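Local coordinates for protein pentalenene synthase (Streptomyces chartreusis NRRL 3882, PDB 6Q4S) that probably converts (2E,6E)-farnesyl diphosphate into the bicyclic sesquiterpenol 7-epi-alpha-eudesmol, with magnesium as cofactor, at residues 239-244 against 254-259. Numbering follows the deposited sequence.
Sequences NLIAVL and QATDEA
L244 and L240 bring branched ends against A259, whose CB points from helix 252-284 toward the first turns of helix 240-248, two consecutive helices of the all-helical terpene synthase fold. L240 CD2 lies 3.7 Å from A259 CB; L244 CD1 is 3.8 Å from the same methyl and also meets backbone, 3.6 Å from A255 O. One turn back, A255 CB rests on the other helix's backbone, 3.6 Å from I241 O. With only a methyl on A255, the CA atoms of I241 and A255 come to 5.5 Å, while the short helical segments run at 119° to each other. In one of two deposited conformers, I241 carries its CG2, anti to the backbone N, to 3.8 Å from T256 OG1, a hydroxyl hydrogen-bonded to W252 O. L244 crosses E258 at about a right angle, L244 CD2 lying 3.9 Å from E258 CG; the E258 carboxylate leads away to a salt bridge with R261. L170 of helix 170-180 also touches both leucines, and D224 OD2 of helix 206-228 accepts a hydrogen bond from L240 N, tethering the helix start. Contact between the two segments is thus mostly apolar, leucine branches packing on small alanines and backbone, while the T256 hydroxyl and E258 carboxylate find their main partners within helix 252-284.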
ATOM      1  N   ASN A 239     -28.060  -1.417   0.319  1.00 43.71           N
ATOM      2  CA  ASN A 239     -28.208  -2.279   1.482  1.00 39.43           C
ATOM      3  C   ASN A 239     -28.524  -3.645   0.947  1.00 34.43           C
ATOM      4  O   ASN A 239     -29.339  -3.766   0.032  1.00 43.93           O
ATOM      5  CB  ASN A 239     -29.321  -1.703   2.367  1.00 40.52           C
ATOM      6  CG  ASN A 239     -29.516  -2.529   3.602  1.00 47.78           C
ATOM      7  OD1 ASN A 239     -28.907  -2.298   4.670  1.00 52.92           O
ATOM      8  ND2 ASN A 239     -30.325  -3.517   3.472  1.00 47.37           N
ATOM      9  N   LEU A 240     -27.874  -4.688   1.429  1.00 36.82           N
ATOM     10  CA  LEU A 240     -28.110  -6.035   0.936  1.00 33.87           C
ATOM     11  C   LEU A 240     -29.632  -6.457   0.751  1.00 34.76           C
ATOM     12  O   LEU A 240     -30.001  -7.134  -0.258  1.00 33.00           O
ATOM     13  CB  LEU A 240     -27.458  -7.036   1.835  1.00 35.92           C
ATOM     14  CG  LEU A 240     -27.673  -8.521   1.519  1.00 41.85           C
ATOM     15  CD1 LEU A 240     -27.125  -8.857   0.145  1.00 47.56           C
ATOM     16  CD2 LEU A 240     -27.041  -9.434   2.549  1.00 43.20           C
ATOM     17  N   ILE A 241     -30.428  -6.117   1.753  0.50 35.09           N
ATOM     18  CA  ILE A 241     -31.871  -6.429   1.810  0.50 38.71           C
ATOM     19  C   ILE A 241     -32.585  -5.809   0.609  0.50 37.90           C
ATOM     20  O   ILE A 241     -33.201  -6.520  -0.185  0.50 39.55           O
ATOM     21  CB  ILE A 241     -32.516  -5.887   3.102  0.50 40.49           C
ATOM     22  CG1 ILE A 241     -31.791  -6.474   4.318  0.50 44.37           C
ATOM     23  CG2 ILE A 241     -34.019  -6.205   3.154  0.50 40.16           C
ATOM     24  CD1 ILE A 241     -32.036  -7.953   4.494  0.50 43.75           C
ATOM     25  N   ALA A 242     -32.432  -4.501   0.478  1.00 37.63           N
ATOM     26  CA  ALA A 242     -32.978  -3.719  -0.665  1.00 42.13           C
ATOM     27  C   ALA A 242     -32.517  -4.264  -2.023  1.00 44.73           C
ATOM     28  O   ALA A 242     -33.289  -4.388  -2.984  1.00 43.09           O
ATOM     29  CB  ALA A 242     -32.575  -2.286  -0.526  1.00 39.76           C
ATOM     30  N   VAL A 243     -31.271  -4.675  -2.085  1.00 36.76           N
ATOM     31  CA  VAL A 243     -30.712  -5.137  -3.327  1.00 38.98           C
ATOM     32  C   VAL A 243     -31.337  -6.445  -3.713  1.00 39.64           C
ATOM     33  O   VAL A 243     -31.611  -6.717  -4.932  1.00 33.30           O
ATOM     34  CB  VAL A 243     -29.170  -5.261  -3.177  1.00 37.15           C
ATOM     35  CG1 VAL A 243     -28.537  -6.033  -4.321  1.00 42.00           C
ATOM     36  CG2 VAL A 243     -28.575  -3.854  -3.083  1.00 39.14           C
ATOM     37  N   LEU A 244     -31.495  -7.318  -2.713  1.00 36.55           N
ATOM     38  CA  LEU A 244     -32.082  -8.634  -2.968  1.00 39.78           C
ATOM     39  C   LEU A 244     -33.548  -8.510  -3.459  1.00 40.27           C
ATOM     40  O   LEU A 244     -33.998  -9.334  -4.285  1.00 42.27           O
ATOM     41  CB  LEU A 244     -32.036  -9.542  -1.761  1.00 40.54           C
ATOM     42  CG  LEU A 244     -30.718 -10.213  -1.438  1.00 40.94           C
ATOM     43  CD1 LEU A 244     -30.680 -10.676   0.015  1.00 42.77           C
ATOM     44  CD2 LEU A 244     -30.475 -11.399  -2.323  1.00 41.74           C
ATOM     45  N   GLN A 254     -39.203 -11.909   2.431  1.00 45.16           N
ATOM     46  CA  GLN A 254     -38.428 -12.920   1.711  1.00 42.08           C
ATOM     47  C   GLN A 254     -36.961 -12.446   1.431  1.00 39.76           C
ATOM     48  O   GLN A 254     -36.088 -13.286   1.299  1.00 40.76           O
ATOM     49  CB  GLN A 254     -39.053 -13.290   0.386  1.00 47.12           C
ATOM     50  CG  GLN A 254     -40.346 -14.095   0.478  1.00 55.31           C
ATOM     51  CD  GLN A 254     -41.059 -14.130  -0.880  1.00 53.84           C
ATOM     52  OE1 GLN A 254     -41.419 -13.093  -1.438  1.00 52.08           O
ATOM     53  NE2 GLN A 254     -41.204 -15.315  -1.428  1.00 55.38           N
ATOM     54  N   ALA A 255     -36.789 -11.125   1.278  1.00 34.30           N
ATOM     55  CA  ALA A 255     -35.480 -10.484   1.028  1.00 47.32           C
ATOM     56  C   ALA A 255     -34.610 -10.549   2.330  1.00 45.64           C
ATOM     57  O   ALA A 255     -33.425 -10.903   2.280  1.00 44.05           O
ATOM     58  CB  ALA A 255     -35.667  -9.038   0.574  1.00 39.39           C
ATOM     59  N   THR A 256     -35.241 -10.263   3.471  1.00 45.99           N
ATOM     60  CA  THR A 256     -34.636 -10.513   4.800  1.00 40.46           C
ATOM     61  C   THR A 256     -34.226 -11.964   4.992  1.00 46.42           C
ATOM     62  O   THR A 256     -33.074 -12.242   5.338  1.00 51.27           O
ATOM     63  CB  THR A 256     -35.558  -9.952   5.894  1.00 44.77           C
ATOM     64  OG1 THR A 256     -35.734  -8.550   5.651  1.00 41.14           O
ATOM     65  CG2 THR A 256     -34.961 -10.148   7.295  1.00 42.82           C
ATOM     66  N   ASP A 257     -35.117 -12.903   4.715  1.00 46.20           N
ATOM     67  CA  ASP A 257     -34.801 -14.312   4.847  1.00 45.83           C
ATOM     68  C   ASP A 257     -33.616 -14.681   3.988  1.00 46.82           C
ATOM     69  O   ASP A 257     -32.758 -15.477   4.391  1.00 45.51           O
ATOM     70  CB  ASP A 257     -35.969 -15.257   4.402  1.00 57.46           C
ATOM     71  CG  ASP A 257     -37.309 -15.057   5.199  1.00 65.32           C
ATOM     72  OD1 ASP A 257     -37.283 -14.515   6.326  1.00 62.00           O
ATOM     73  OD2 ASP A 257     -38.392 -15.442   4.649  1.00 69.35           O
ATOM     74  N   GLU A 258     -33.606 -14.187   2.753  1.00 40.69           N
ATOM     75  CA  GLU A 258     -32.509 -14.498   1.883  1.00 39.89           C
ATOM     76  C   GLU A 258     -31.136 -13.849   2.348  1.00 33.09           C
ATOM     77  O   GLU A 258     -30.135 -14.501   2.254  1.00 38.10           O
ATOM     78  CB  GLU A 258     -32.825 -14.114   0.422  1.00 44.18           C
ATOM     79  CG  GLU A 258     -31.848 -14.619  -0.671  1.00 48.29           C
ATOM     80  CD  GLU A 258     -31.528 -16.105  -0.649  1.00 55.48           C
ATOM     81  OE1 GLU A 258     -32.222 -16.938   0.017  1.00 59.28           O
ATOM     82  OE2 GLU A 258     -30.548 -16.463  -1.341  1.00 60.94           O
ATOM     83  N   ALA A 259     -31.135 -12.587   2.722  1.00 35.48           N
ATOM     84  CA  ALA A 259     -29.954 -11.955   3.352  1.00 38.73           C
ATOM     85  C   ALA A 259     -29.394 -12.808   4.506  1.00 38.56           C
ATOM     86  O   ALA A 259     -28.189 -13.073   4.591  1.00 38.37           O
ATOM     87  CB  ALA A 259     -30.324 -10.561   3.834  1.00 39.41           C
TER